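Local coordinates for UPF0053 protein HI0107 (Haemophilus influenzae, PDB 3LAE), which is of unknown function, the chain being the C-terminal transporter-associated domain of a CBS-domain membrane protein whose family is thought to bind flavin adenine dinucleotide, at residues 13-19 with 35-41; 49-53 with 65-71. One frame throughout, in Å; residues are numbered along the deposited sequence. Where two conformers were deposited one is given.

Interaction 1: residues 13-19 with 35-41; sequences IDGSANL and ARTFNGL. With PO4 (phosphate ion), chain C.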
# COMPACT_ATOMS: atom_id res chain seq x y z
N ILE A 13 5.12 -2.69 -2.50
CA ILE A 13 4.41 -3.43 -1.46
C ILE A 13 3.26 -4.23 -2.08
O ILE A 13 2.63 -3.77 -3.03
CB ILE A 13 3.82 -2.46 -0.42
CG1 ILE A 13 4.89 -1.48 0.08
CG2 ILE A 13 3.20 -3.21 0.74
CD1 ILE A 13 6.03 -2.14 0.82
N ASP A 14 3.01 -5.43 -1.56
CA ASP A 14 1.84 -6.20 -1.96
C ASP A 14 0.60 -5.64 -1.29
O ASP A 14 0.65 -5.19 -0.14
CB ASP A 14 1.97 -7.64 -1.47
CG ASP A 14 3.02 -8.43 -2.19
OD1 ASP A 14 3.41 -8.06 -3.32
OD2 ASP A 14 3.44 -9.45 -1.61
N GLY A 15 -0.53 -5.72 -1.98
CA GLY A 15 -1.80 -5.35 -1.38
C GLY A 15 -2.11 -6.14 -0.12
O GLY A 15 -2.76 -5.64 0.80
N SER A 16 -1.63 -7.38 -0.07
CA SER A 16 -1.89 -8.26 1.07
C SER A 16 -1.13 -7.86 2.33
O SER A 16 -1.36 -8.42 3.41
CB SER A 16 -1.51 -9.69 0.72
OG SER A 16 -0.11 -9.77 0.46
N ALA A 17 -0.20 -6.90 2.21
CA ALA A 17 0.62 -6.51 3.35
C ALA A 17 -0.23 -6.07 4.54
O ALA A 17 -1.14 -5.25 4.41
CB ALA A 17 1.58 -5.41 2.96
N ASN A 18 0.11 -6.60 5.70
CA ASN A 18 -0.57 -6.29 6.95
C ASN A 18 -0.16 -4.90 7.45
O ASN A 18 1.04 -4.60 7.56
CB ASN A 18 -0.21 -7.36 7.97
CG ASN A 18 -0.84 -7.14 9.30
OD1 ASN A 18 -0.32 -6.40 10.14
ND2 ASN A 18 -1.96 -7.79 9.53
N LEU A 19 -1.14 -4.04 7.71
CA LEU A 19 -0.88 -2.65 8.08
C LEU A 19 -0.06 -2.53 9.36
O LEU A 19 0.86 -1.70 9.43
CB LEU A 19 -2.18 -1.86 8.23
CG LEU A 19 -2.97 -1.68 6.95
CD1 LEU A 19 -4.31 -1.01 7.28
CD2 LEU A 19 -2.19 -0.87 5.92
N ALA A 35 -9.11 -0.99 8.63
CA ALA A 35 -8.57 -1.89 7.63
C ALA A 35 -7.50 -2.78 8.24
O ALA A 35 -6.88 -2.42 9.25
CB ALA A 35 -7.96 -1.09 6.50
N ARG A 36 -7.29 -3.95 7.63
CA ARG A 36 -6.25 -4.85 8.09
C ARG A 36 -5.03 -4.84 7.15
O ARG A 36 -3.90 -4.98 7.60
CB ARG A 36 -6.78 -6.28 8.18
CG ARG A 36 -5.82 -7.24 8.84
CD ARG A 36 -6.36 -8.66 8.85
NE ARG A 36 -7.77 -8.70 9.18
CZ ARG A 36 -8.24 -8.63 10.42
NH1 ARG A 36 -7.40 -8.51 11.43
NH2 ARG A 36 -9.55 -8.67 10.64
N THR A 37 -5.28 -4.69 5.86
CA THR A 37 -4.22 -4.79 4.85
C THR A 37 -4.08 -3.49 4.07
O THR A 37 -4.96 -2.62 4.10
CB THR A 37 -4.54 -5.87 3.81
OG1 THR A 37 -5.77 -5.51 3.17
CG2 THR A 37 -4.67 -7.23 4.45
N PHE A 38 -2.98 -3.37 3.34
CA PHE A 38 -2.74 -2.21 2.49
C PHE A 38 -3.84 -2.08 1.43
O PHE A 38 -4.35 -0.98 1.19
CB PHE A 38 -1.35 -2.34 1.85
CG PHE A 38 -0.81 -1.06 1.30
CD1 PHE A 38 -0.80 0.09 2.07
CD2 PHE A 38 -0.28 -1.01 0.03
CE1 PHE A 38 -0.30 1.27 1.58
CE2 PHE A 38 0.22 0.18 -0.47
CZ PHE A 38 0.21 1.32 0.31
N ASN A 39 -4.19 -3.19 0.80
CA ASN A 39 -5.33 -3.24 -0.10
C ASN A 39 -6.59 -2.69 0.57
O ASN A 39 -7.27 -1.84 0.02
CB ASN A 39 -5.56 -4.68 -0.59
CG ASN A 39 -6.85 -4.83 -1.38
OD1 ASN A 39 -7.04 -4.18 -2.41
ND2 ASN A 39 -7.75 -5.67 -0.87
N GLY A 40 -6.90 -3.18 1.77
CA GLY A 40 -8.10 -2.71 2.46
C GLY A 40 -8.07 -1.20 2.72
O GLY A 40 -9.07 -0.50 2.54
N LEU A 41 -6.93 -0.70 3.16
CA LEU A 41 -6.80 0.74 3.42
C LEU A 41 -7.06 1.56 2.16
O LEU A 41 -7.76 2.57 2.19
CB LEU A 41 -5.39 1.04 3.95
CG LEU A 41 -5.08 2.48 4.32
CD1 LEU A 41 -5.88 2.85 5.55
CD2 LEU A 41 -3.58 2.66 4.54
P PO4 C . -3.81 -7.88 12.64
O1 PO4 C . -4.01 -8.93 11.57
O2 PO4 C . -2.77 -8.36 13.63
O3 PO4 C . -3.37 -6.58 12.04
O4 PO4 C . -5.10 -7.66 13.38
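Two helix starts meet here in the CorC/HlyC transporter-associated domain: a type I turn from Asp-14 to Ala-17 leads from strand 11-14 into helix 19-26, and it lies against the residues that open helix 38-45. Asn-18 and Thr-37, the N-cap residues of the two helices, form a single beta bridge with their CA atoms 4.5 Å apart. Leu-19 N donates to Arg-36 O (2.9 Å) and Phe-38 N to Ala-17 O (2.8 Å), while Asn-39 N reaches Gly-15 O (2.8 Å). The acceptors of the last two bonds thus satisfy amides in the first turn of helix 38-45, whose capping is completed by Gly-40 N bonding to Thr-37 OG1 (2.9 Å). Asn-18 caps the other helix through OD1, bonded to Asp-21 N.

On the buried side, Leu-19 fills the gap between the segments: Leu-19 CD1 lies 3.7 Å from Ala-35 CB, and Leu-19 CD2 lies 4.0 Å from Leu-41 CD2. Leu-19 CD2 also meets the ring edge of Phe-38, 4.2 Å from Phe-38 CD1. Ile-13 CG2 meets Phe-38 CD2 at 4.2 Å, and Phe-38 continues onto Ala-76 and Val-78 of strand 72-80. On the partly exposed side, Asn-18 ND2 binds a phosphate, probably from the crystallisation liquor, at O3 (3.1 Å). Main-chain groups thus join the two helix starts and the Asn-18 and Thr-37 side chains cap them, while leucine and phenylalanine side chains seal the buried side.

Interaction 2: residues 49-53 with 65-71; sequences IPDEG and ILEVGDN. With EDO (1,2-ethanediol), chain E.
An irregular connection, residues 49-53, runs from helix 38-45 toward edge strand 55-58 and covers strand 61-69 where that strand approaches its hairpin with strand 72-80. From Ile-49 to Glu-52 the backbone is extended (phi -55 to -76°, psi 117 to 153°); Gly-53 then turns to phi/psi 94/-13°. The segments run in opposite directions, with the CA atoms of Glu-52 and Ile-65 5.0 Å apart and those of Ile-49 and Asn-71 6.3 Å apart. Residues 65-69 are strand, interrupted by a classic beta bulge in which Leu-66 (-99/-37°) and Glu-67 (-146/127°) both face Gln-75; Asp-70 and Asn-71 take positive phi in the turn.

Two direct hydrogen bonds join the segments. Gly-53 N donates to Ile-65 O at 2.8 Å, next to the backbone pairing of Ile-65 with Thr-54. The side chain of Glu-52 (chi1 m, chi2 t, chi3 -2°) reaches along the bulged strand, so that OE2 accepts from Val-68 N at 2.9 Å. A water donates to Glu-52 OE1 (2.9 Å) and to Leu-66 O (3.0 Å), linking the same carboxylate to the bulge.

Apolar contacts fill the space between the segments. Ile-49 (t, p) brings CD1 to 3.9 Å from Val-68 CG1, and Pro-50 CG lies 4.4 Å from Ile-65 CG1. Ile-65 also packs on Ile-42 and Ile-73. Van der Waals approaches to the backbone add Ile-49 CD1 to Asn-71 C (3.8 Å) and Val-68 CG2 to Pro-50 O (3.4 Å). At the turn, Asp-70 N bonds to O1 of an ethanediol, probably from the crystallisation liquor, at 3.0 Å. A surface carboxylate thus supplies Val-68 N with an acceptor in place of a strand partner's carbonyl.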
# COMPACT_ATOMS: atom_id res chain seq x y z
N ILE A 49 -12.76 1.20 -7.59
CA ILE A 49 -11.56 0.37 -7.71
C ILE A 49 -10.59 1.06 -8.67
O ILE A 49 -10.89 1.24 -9.84
CB ILE A 49 -11.88 -1.05 -8.20
CG1 ILE A 49 -10.59 -1.80 -8.55
CG2 ILE A 49 -12.82 -1.01 -9.39
CD1 ILE A 49 -9.67 -2.02 -7.37
N PRO A 50 -9.42 1.45 -8.15
CA PRO A 50 -8.54 2.36 -8.90
C PRO A 50 -7.80 1.68 -10.03
O PRO A 50 -7.44 0.51 -9.94
CB PRO A 50 -7.55 2.81 -7.84
CG PRO A 50 -7.52 1.68 -6.86
CD PRO A 50 -8.88 1.10 -6.83
N ASP A 51 -7.58 2.42 -11.11
CA ASP A 51 -6.82 1.91 -12.22
C ASP A 51 -5.35 1.82 -11.85
O ASP A 51 -4.86 2.57 -11.01
CB ASP A 51 -6.95 2.82 -13.44
CG ASP A 51 -8.35 2.89 -13.98
OD1 ASP A 51 -9.19 2.05 -13.58
OD2 ASP A 51 -8.61 3.78 -14.81
N GLU A 52 -4.66 0.90 -12.49
CA GLU A 52 -3.21 0.95 -12.47
C GLU A 52 -2.76 2.31 -12.97
O GLU A 52 -3.38 2.89 -13.88
CB GLU A 52 -2.66 -0.17 -13.34
CG GLU A 52 -3.01 -1.53 -12.77
CD GLU A 52 -2.64 -2.68 -13.68
OE1 GLU A 52 -2.13 -2.46 -14.80
OE2 GLU A 52 -2.85 -3.84 -13.26
N GLY A 53 -1.68 2.81 -12.39
CA GLY A 53 -1.15 4.11 -12.75
C GLY A 53 -1.66 5.25 -11.89
O GLY A 53 -1.12 6.36 -11.95
N ILE A 65 -0.42 2.95 -7.83
CA ILE A 65 -0.96 1.61 -8.05
C ILE A 65 -0.27 0.98 -9.25
O ILE A 65 -0.33 1.50 -10.37
CB ILE A 65 -2.49 1.67 -8.30
CG1 ILE A 65 -3.17 2.44 -7.17
CG2 ILE A 65 -3.06 0.27 -8.41
CD1 ILE A 65 -2.96 1.82 -5.81
N LEU A 66 0.39 -0.16 -9.04
CA LEU A 66 1.12 -0.84 -10.11
C LEU A 66 0.36 -2.00 -10.75
O LEU A 66 0.46 -2.23 -11.97
CB LEU A 66 2.47 -1.36 -9.61
CG LEU A 66 3.46 -0.36 -9.05
CD1 LEU A 66 4.74 -1.09 -8.65
CD2 LEU A 66 3.76 0.75 -10.07
N GLU A 67 -0.38 -2.75 -9.94
CA GLU A 67 -1.05 -3.95 -10.41
C GLU A 67 -2.37 -4.10 -9.69
O GLU A 67 -2.40 -4.06 -8.45
CB GLU A 67 -0.21 -5.21 -10.17
CG GLU A 67 -0.82 -6.43 -10.85
CD GLU A 67 -0.14 -7.75 -10.49
OE1 GLU A 67 0.94 -7.71 -9.88
OE2 GLU A 67 -0.72 -8.82 -10.81
N VAL A 68 -3.45 -4.26 -10.45
CA VAL A 68 -4.78 -4.54 -9.92
C VAL A 68 -5.28 -5.84 -10.52
O VAL A 68 -5.08 -6.09 -11.71
CB VAL A 68 -5.78 -3.42 -10.26
CG1 VAL A 68 -7.18 -3.75 -9.76
CG2 VAL A 68 -5.31 -2.09 -9.70
N GLY A 69 -5.95 -6.66 -9.72
CA GLY A 69 -6.52 -7.89 -10.22
C GLY A 69 -7.60 -8.32 -9.26
O GLY A 69 -7.49 -8.09 -8.06
N ASP A 70 -8.66 -8.92 -9.79
CA ASP A 70 -9.78 -9.37 -8.98
C ASP A 70 -10.30 -8.25 -8.10
O ASP A 70 -10.64 -8.45 -6.94
CB ASP A 70 -9.41 -10.59 -8.15
CG ASP A 70 -9.69 -11.89 -8.87
OD1 ASP A 70 -9.81 -11.87 -10.11
OD2 ASP A 70 -9.80 -12.94 -8.19
N ASN A 71 -10.38 -7.06 -8.68
CA ASN A 71 -10.83 -5.88 -7.95
C ASN A 71 -10.11 -5.69 -6.61
O ASN A 71 -10.70 -5.22 -5.64
CB ASN A 71 -12.34 -5.93 -7.71
CG ASN A 71 -13.13 -5.81 -9.00
OD1 ASN A 71 -14.14 -6.49 -9.18
ND2 ASN A 71 -12.68 -4.95 -9.91
C1 EDO E . -9.85 -8.93 -13.58
O1 EDO E . -9.71 -9.84 -12.49
C2 EDO E . -8.67 -7.96 -13.58
O2 EDO E . -7.45 -8.71 -13.70
O HOH W 1 0.52 -1.31 -14.82

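Interactions 1 and 2 follow one another along the chain and are joined through helix 38-45: interaction 1 holds the first residues of this helix, and the connection that follows it enters interaction 2. Their centres are 14 Å apart and their nearest atoms about 5 Å, without touching. Both reach the same antiparallel sheet. Strand 72-80 links them, since Phe-38 of 13-19/35-41 packs on Ala-76 and Val-78, while Ile-65 of 49-53/65-71 packs on Ile-73, whose backbone N bonds to Asn-39 OD1. Interaction 1 is the more buried; interaction 2 lies at the surface. Phosphate and ethanediol, both probably from the crystallisation liquor, mark no established site.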